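Local coordinates for maleylacetoacetate isomerase (Anaeromyxobacter dehalogenans, PDB 4IGJ), which probably isomerises maleylacetoacetate to fumarylacetoacetate with glutathione as cofactor, as a zeta-class member of the glutathione transferase superfamily, at residues R156-E167 and F200-L210. Sequence-based numbering, arbitrary orientation.
Sequences RFFIARGLAALE and FGLDLEPYPTL
R156 lies beside L202 and E167 beside Y207, with CA atoms 5.8 and 5.7 Å apart, so the connection from helix 185-199 to helix 208-218 runs along helix 150-171 in the same chain direction. A Schellman motif with G201 as its C-prime residue closes helix 185-199; a type I turn from L204 to Y207 leads to the next helix, with Y207 as its N-cap residue. At the first end, the R156 chain bends at chi3 (-66°), and NH1 donates in the guanidinium plane to F200 O (2.9 Å, nearly straight). Beyond it, I159 CD1 touches F200 CD2, while L202 CD2 rests against both I159 CG2 and the backbone N of A160. The Y207 ring is sandwiched: L163 CB sits over the centre of one face in a CH-pi contact, 3.8 Å from the centroid, and P206 CB covers the opposite face. Y207 OH comes within 3.4 Å of A160 CB. L210 CD1 packs near L163 O and L166 CB. E167, with CG anti to its N (chi1 167°) and a bend at chi2, turns its carboxylate onto the first turn of helix 208-218. E167 OE1 accepts from L210 N at 3.1 Å on the syn side; E167 OE2 takes T209 N at 3.1 Å through its syn lone pair, and T209 OG1 at 2.7 Å from above the carboxylate plane. A glutamine here, with an NH2 in place of one carboxylate oxygen, would probably leave a donor of T209 or L210 without its mate. The carboxylate thus accepts from two backbone N-H groups in the first turn of helix 208-218, where the helix dipole would probably favour its negative charge, and ties together two helices of the all-helical glutathione transferase C-terminal domain.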
ATOM      1  N   ARG A 156      -3.287  13.376 -13.353  1.00 12.34           N
ATOM      2  CA  ARG A 156      -2.780  14.613 -12.775  1.00 13.27           C
ATOM      3  C   ARG A 156      -3.518  14.990 -11.495  1.00 11.97           C
ATOM      4  O   ARG A 156      -2.907  15.459 -10.540  1.00 13.92           O
ATOM      5  CB  ARG A 156      -2.843  15.760 -13.787  1.00 15.32           C
ATOM      6  CG  ARG A 156      -1.731  15.739 -14.820  1.00 12.86           C
ATOM      7  CD  ARG A 156      -1.775  16.999 -15.717  1.00 12.76           C
ATOM      8  NE  ARG A 156      -2.965  17.060 -16.555  1.00 14.59           N
ATOM      9  CZ  ARG A 156      -3.059  16.499 -17.754  1.00 12.50           C
ATOM     10  NH1 ARG A 156      -2.031  15.832 -18.266  1.00 14.15           N
ATOM     11  NH2 ARG A 156      -4.183  16.604 -18.449  1.00 18.31           N
ATOM     12  N   PHE A 157      -4.827  14.761 -11.463  1.00 12.66           N
ATOM     13  CA  PHE A 157      -5.603  15.098 -10.278  1.00 15.53           C
ATOM     14  C   PHE A 157      -5.170  14.267  -9.073  1.00 14.73           C
ATOM     15  O   PHE A 157      -4.927  14.804  -7.991  1.00 14.79           O
ATOM     16  CB  PHE A 157      -7.100  14.904 -10.529  1.00 16.18           C
ATOM     17  CG  PHE A 157      -7.940  15.118  -9.303  1.00 14.91           C
ATOM     18  CD1 PHE A 157      -8.321  16.394  -8.917  1.00 17.16           C
ATOM     19  CD2 PHE A 157      -8.332  14.039  -8.517  1.00 14.95           C
ATOM     20  CE1 PHE A 157      -9.086  16.591  -7.780  1.00 22.11           C
ATOM     21  CE2 PHE A 157      -9.103  14.231  -7.376  1.00 19.48           C
ATOM     22  CZ  PHE A 157      -9.477  15.507  -7.010  1.00 22.14           C
ATOM     23  N   PHE A 158      -5.093  12.955  -9.263  1.00 12.94           N
ATOM     24  CA  PHE A 158      -4.799  12.066  -8.144  1.00 13.61           C
ATOM     25  C   PHE A 158      -3.334  12.094  -7.732  1.00 14.41           C
ATOM     26  O   PHE A 158      -3.015  11.987  -6.548  1.00 14.94           O
ATOM     27  CB  PHE A 158      -5.289  10.646  -8.432  1.00 14.43           C
ATOM     28  CG  PHE A 158      -6.767  10.478  -8.231  1.00 13.20           C
ATOM     29  CD1 PHE A 158      -7.295  10.428  -6.945  1.00 15.06           C
ATOM     30  CD2 PHE A 158      -7.629  10.384  -9.310  1.00 14.96           C
ATOM     31  CE1 PHE A 158      -8.654  10.292  -6.748  1.00 15.23           C
ATOM     32  CE2 PHE A 158      -8.991  10.242  -9.119  1.00 18.73           C
ATOM     33  CZ  PHE A 158      -9.502  10.198  -7.834  1.00 17.38           C
ATOM     34  N   ILE A 159      -2.436  12.258  -8.695  1.00 12.77           N
ATOM     35  CA  ILE A 159      -1.031  12.422  -8.350  1.00 11.11           C
ATOM     36  C   ILE A 159      -0.789  13.716  -7.563  1.00 15.21           C
ATOM     37  O   ILE A 159      -0.086  13.701  -6.553  1.00 15.92           O
ATOM     38  CB  ILE A 159      -0.138  12.349  -9.603  1.00 11.01           C
ATOM     39  CG1 ILE A 159      -0.209  10.939 -10.211  1.00 12.24           C
ATOM     40  CG2 ILE A 159       1.296  12.743  -9.272  1.00 13.58           C
ATOM     41  CD1 ILE A 159       0.495  10.803 -11.557  1.00 13.55           C
ATOM     42  N   ALA A 160      -1.387  14.821  -8.012  1.00 13.57           N
ATOM     43  CA  ALA A 160      -1.252  16.104  -7.322  1.00 15.23           C
ATOM     44  C   ALA A 160      -1.775  15.987  -5.896  1.00 15.23           C
ATOM     45  O   ALA A 160      -1.142  16.465  -4.948  1.00 19.23           O
ATOM     46  CB  ALA A 160      -1.997  17.208  -8.078  1.00 16.06           C
ATOM     47  N   ARG A 161      -2.938  15.356  -5.758  1.00 17.56           N
ATOM     48  CA  ARG A 161      -3.537  15.111  -4.450  1.00 23.45           C
ATOM     49  C   ARG A 161      -2.574  14.356  -3.536  1.00 20.91           C
ATOM     50  O   ARG A 161      -2.370  14.735  -2.374  1.00 23.90           O
ATOM     51  CB  ARG A 161      -4.834  14.319  -4.619  1.00 25.47           C
ATOM     52  CG  ARG A 161      -5.475  13.900  -3.318  1.00 33.01           C
ATOM     53  CD  ARG A 161      -6.921  13.497  -3.528  1.00 31.96           C
ATOM     54  NE  ARG A 161      -7.653  13.510  -2.270  1.00 40.29           N
ATOM     55  CZ  ARG A 161      -8.385  14.536  -1.855  1.00 43.15           C
ATOM     56  NH1 ARG A 161      -8.492  15.624  -2.608  1.00 40.45           N
ATOM     57  NH2 ARG A 161      -9.017  14.473  -0.693  1.00 50.75           N
ATOM     58  N   GLY A 162      -1.980  13.292  -4.067  1.00 18.57           N
ATOM     59  CA  GLY A 162      -1.005  12.507  -3.331  1.00 17.43           C
ATOM     60  C   GLY A 162       0.261  13.270  -2.966  1.00 19.86           C
ATOM     61  O   GLY A 162       0.748  13.169  -1.846  1.00 19.15           O
ATOM     62  N   LEU A 163       0.801  14.035  -3.910  1.00 15.77           N
ATOM     63  CA  LEU A 163       2.039  14.769  -3.671  1.00 15.35           C
ATOM     64  C   LEU A 163       1.863  15.906  -2.663  1.00 17.52           C
ATOM     65  O   LEU A 163       2.782  16.222  -1.910  1.00 17.98           O
ATOM     66  CB  LEU A 163       2.606  15.309  -4.988  1.00 15.38           C
ATOM     67  CG  LEU A 163       3.087  14.263  -5.998  1.00 15.07           C
ATOM     68  CD1 LEU A 163       3.729  14.959  -7.183  1.00 16.19           C
ATOM     69  CD2 LEU A 163       4.054  13.269  -5.346  1.00 16.45           C
ATOM     70  N   ALA A 164       0.683  16.521  -2.668  1.00 18.76           N
ATOM     71  CA  ALA A 164       0.370  17.590  -1.723  1.00 21.53           C
ATOM     72  C   ALA A 164       0.425  17.054  -0.297  1.00 26.04           C
ATOM     73  O   ALA A 164       1.007  17.682   0.587  1.00 28.24           O
ATOM     74  CB  ALA A 164      -1.001  18.189  -2.030  1.00 21.53           C
ATOM     75  N   ALA A 165      -0.173  15.885  -0.085  1.00 24.97           N
ATOM     76  CA  ALA A 165      -0.138  15.223   1.216  1.00 23.01           C
ATOM     77  C   ALA A 165       1.287  14.861   1.610  1.00 24.90           C
ATOM     78  O   ALA A 165       1.689  15.051   2.760  1.00 25.70           O
ATOM     79  CB  ALA A 165      -1.015  13.980   1.204  1.00 26.95           C
ATOM     80  N   LEU A 166       2.046  14.326   0.656  1.00 19.15           N
ATOM     81  CA  LEU A 166       3.433  13.963   0.902  1.00 20.69           C
ATOM     82  C   LEU A 166       4.276  15.172   1.269  1.00 21.05           C
ATOM     83  O   LEU A 166       5.059  15.123   2.211  1.00 21.24           O
ATOM     84  CB  LEU A 166       4.046  13.302  -0.326  1.00 21.63           C
ATOM     85  CG  LEU A 166       3.918  11.792  -0.436  1.00 23.48           C
ATOM     86  CD1 LEU A 166       4.713  11.315  -1.630  1.00 17.87           C
ATOM     87  CD2 LEU A 166       4.408  11.120   0.848  1.00 16.50           C
ATOM     88  N   GLU A 167       4.131  16.246   0.500  1.00 19.87           N
ATOM     89  CA  GLU A 167       4.896  17.470   0.730  1.00 22.74           C
ATOM     90  C   GLU A 167       4.765  17.942   2.174  1.00 25.25           C
ATOM     91  O   GLU A 167       5.745  18.343   2.797  1.00 26.61           O
ATOM     92  CB  GLU A 167       4.437  18.562  -0.241  1.00 20.62           C
ATOM     93  CG  GLU A 167       4.925  19.971   0.093  1.00 23.54           C
ATOM     94  CD  GLU A 167       6.402  20.184  -0.196  1.00 27.32           C
ATOM     95  OE1 GLU A 167       6.980  19.418  -0.996  1.00 23.53           O
ATOM     96  OE2 GLU A 167       6.986  21.130   0.373  1.00 29.40           O
ATOM     97  N   PHE A 200       3.190  12.871 -16.779  1.00 15.50           N
ATOM     98  CA  PHE A 200       1.816  13.315 -16.988  1.00 17.13           C
ATOM     99  C   PHE A 200       1.697  14.832 -17.077  1.00 17.55           C
ATOM    100  O   PHE A 200       0.593  15.368 -17.143  1.00 20.75           O
ATOM    101  CB  PHE A 200       0.911  12.775 -15.874  1.00 17.39           C
ATOM    102  CG  PHE A 200       0.633  11.305 -15.988  1.00 18.87           C
ATOM    103  CD1 PHE A 200      -0.048  10.807 -17.088  1.00 21.71           C
ATOM    104  CD2 PHE A 200       1.035  10.423 -14.994  1.00 16.75           C
ATOM    105  CE1 PHE A 200      -0.307   9.448 -17.207  1.00 26.76           C
ATOM    106  CE2 PHE A 200       0.779   9.061 -15.101  1.00 19.99           C
ATOM    107  CZ  PHE A 200       0.105   8.574 -16.209  1.00 27.89           C
ATOM    108  N   GLY A 201       2.832  15.518 -17.082  1.00 17.05           N
ATOM    109  CA  GLY A 201       2.852  16.962 -17.234  1.00 20.86           C
ATOM    110  C   GLY A 201       2.340  17.719 -16.028  1.00 21.47           C
ATOM    111  O   GLY A 201       1.861  18.851 -16.149  1.00 23.51           O
ATOM    112  N   LEU A 202       2.434  17.103 -14.852  1.00 17.43           N
ATOM    113  CA  LEU A 202       2.019  17.793 -13.637  1.00 17.17           C
ATOM    114  C   LEU A 202       3.085  18.785 -13.192  1.00 19.34           C
ATOM    115  O   LEU A 202       4.265  18.443 -13.112  1.00 22.13           O
ATOM    116  CB  LEU A 202       1.733  16.798 -12.514  1.00 18.55           C
ATOM    117  CG  LEU A 202       1.186  17.394 -11.222  1.00 21.40           C
ATOM    118  CD1 LEU A 202      -0.211  17.950 -11.453  1.00 17.73           C
ATOM    119  CD2 LEU A 202       1.188  16.345 -10.103  1.00 19.65           C
ATOM    120  N   ASP A 203       2.676  20.015 -12.903  1.00 24.98           N
ATOM    121  CA  ASP A 203       3.622  21.015 -12.428  1.00 25.64           C
ATOM    122  C   ASP A 203       4.039  20.733 -10.988  1.00 23.38           C
ATOM    123  O   ASP A 203       3.188  20.602 -10.105  1.00 22.55           O
ATOM    124  CB  ASP A 203       3.041  22.424 -12.536  1.00 32.14           C
ATOM    125  CG  ASP A 203       3.961  23.474 -11.941  1.00 31.55           C
ATOM    126  OD1 ASP A 203       4.956  23.838 -12.605  1.00 45.02           O
ATOM    127  OD2 ASP A 203       3.693  23.926 -10.807  1.00 41.07           O
ATOM    128  N   LEU A 204       5.349  20.659 -10.766  1.00 22.15           N
ATOM    129  CA  LEU A 204       5.908  20.254  -9.477  1.00 26.00           C
ATOM    130  C   LEU A 204       6.315  21.428  -8.591  1.00 21.41           C
ATOM    131  O   LEU A 204       6.831  21.230  -7.487  1.00 27.43           O
ATOM    132  CB  LEU A 204       7.117  19.338  -9.682  1.00 23.27           C
ATOM    133  CG  LEU A 204       6.864  17.942 -10.245  1.00 20.38           C
ATOM    134  CD1 LEU A 204       8.141  17.133 -10.175  1.00 21.24           C
ATOM    135  CD2 LEU A 204       5.727  17.244  -9.501  1.00 21.23           C
ATOM    136  N   GLU A 205       6.096  22.647  -9.075  1.00 32.42           N
ATOM    137  CA  GLU A 205       6.389  23.843  -8.283  1.00 28.22           C
ATOM    138  C   GLU A 205       5.757  23.863  -6.869  1.00 30.42           C
ATOM    139  O   GLU A 205       6.405  24.307  -5.920  1.00 29.72           O
ATOM    140  CB  GLU A 205       6.054  25.117  -9.078  1.00 34.57           C
ATOM    141  CG  GLU A 205       6.456  26.409  -8.391  1.00 41.34           C
ATOM    142  CD  GLU A 205       5.397  26.902  -7.427  1.00 48.25           C
ATOM    143  OE1 GLU A 205       4.205  26.612  -7.662  1.00 51.96           O
ATOM    144  OE2 GLU A 205       5.754  27.569  -6.431  1.00 51.83           O
ATOM    145  N   PRO A 206       4.501  23.383  -6.716  1.00 26.41           N
ATOM    146  CA  PRO A 206       3.906  23.397  -5.371  1.00 25.82           C
ATOM    147  C   PRO A 206       4.527  22.427  -4.362  1.00 21.51           C
ATOM    148  O   PRO A 206       4.098  22.425  -3.206  1.00 24.12           O
ATOM    149  CB  PRO A 206       2.454  22.977  -5.627  1.00 32.30           C
ATOM    150  CG  PRO A 206       2.191  23.318  -7.041  1.00 30.34           C
ATOM    151  CD  PRO A 206       3.488  23.087  -7.748  1.00 31.47           C
ATOM    152  N   TYR A 207       5.500  21.620  -4.780  1.00 23.99           N
ATOM    153  CA  TYR A 207       6.104  20.633  -3.884  1.00 20.99           C
ATOM    154  C   TYR A 207       7.608  20.846  -3.709  1.00 24.42           C
ATOM    155  O   TYR A 207       8.409  19.986  -4.070  1.00 20.93           O
ATOM    156  CB  TYR A 207       5.819  19.214  -4.400  1.00 20.69           C
ATOM    157  CG  TYR A 207       4.449  19.083  -5.022  1.00 18.68           C
ATOM    158  CD1 TYR A 207       3.303  19.123  -4.238  1.00 18.02           C
ATOM    159  CD2 TYR A 207       4.301  18.942  -6.399  1.00 18.57           C
ATOM    160  CE1 TYR A 207       2.043  19.023  -4.804  1.00 19.60           C
ATOM    161  CE2 TYR A 207       3.046  18.839  -6.975  1.00 19.45           C
ATOM    162  CZ  TYR A 207       1.921  18.882  -6.172  1.00 19.84           C
ATOM    163  OH  TYR A 207       0.665  18.782  -6.729  1.00 22.97           O
ATOM    164  N   PRO A 208       8.003  21.990  -3.122  1.00 22.99           N
ATOM    165  CA  PRO A 208       9.434  22.310  -3.076  1.00 24.08           C
ATOM    166  C   PRO A 208      10.260  21.361  -2.211  1.00 24.40           C
ATOM    167  O   PRO A 208      11.414  21.113  -2.552  1.00 24.96           O
ATOM    168  CB  PRO A 208       9.459  23.733  -2.495  1.00 24.35           C
ATOM    169  CG  PRO A 208       8.207  23.844  -1.714  1.00 24.22           C
ATOM    170  CD  PRO A 208       7.187  23.019  -2.455  1.00 25.88           C
ATOM    171  N   THR A 209       9.695  20.844  -1.123  1.00 23.52           N
ATOM    172  CA  THR A 209      10.423  19.889  -0.294  1.00 15.84           C
ATOM    173  C   THR A 209      10.661  18.590  -1.071  1.00 16.46           C
ATOM    174  O   THR A 209      11.762  18.038  -1.058  1.00 20.19           O
ATOM    175  CB  THR A 209       9.704  19.586   1.026  1.00 24.33           C
ATOM    176  OG1 THR A 209       9.338  20.816   1.665  1.00 32.34           O
ATOM    177  CG2 THR A 209      10.608  18.782   1.959  1.00 22.12           C
ATOM    178  N   LEU A 210       9.632  18.119  -1.769  1.00 18.43           N
ATOM    179  CA  LEU A 210       9.760  16.892  -2.552  1.00 15.80           C
ATOM    180  C   LEU A 210      10.788  17.045  -3.674  1.00 18.72           C
ATOM    181  O   LEU A 210      11.527  16.110  -3.973  1.00 17.63           O
ATOM    182  CB  LEU A 210       8.408  16.466  -3.125  1.00 14.90           C
ATOM    183  CG  LEU A 210       7.280  16.194  -2.129  1.00 13.36           C
ATOM    184  CD1 LEU A 210       6.075  15.575  -2.818  1.00 15.28           C
ATOM    185  CD2 LEU A 210       7.757  15.317  -0.978  1.00 13.74           C
TER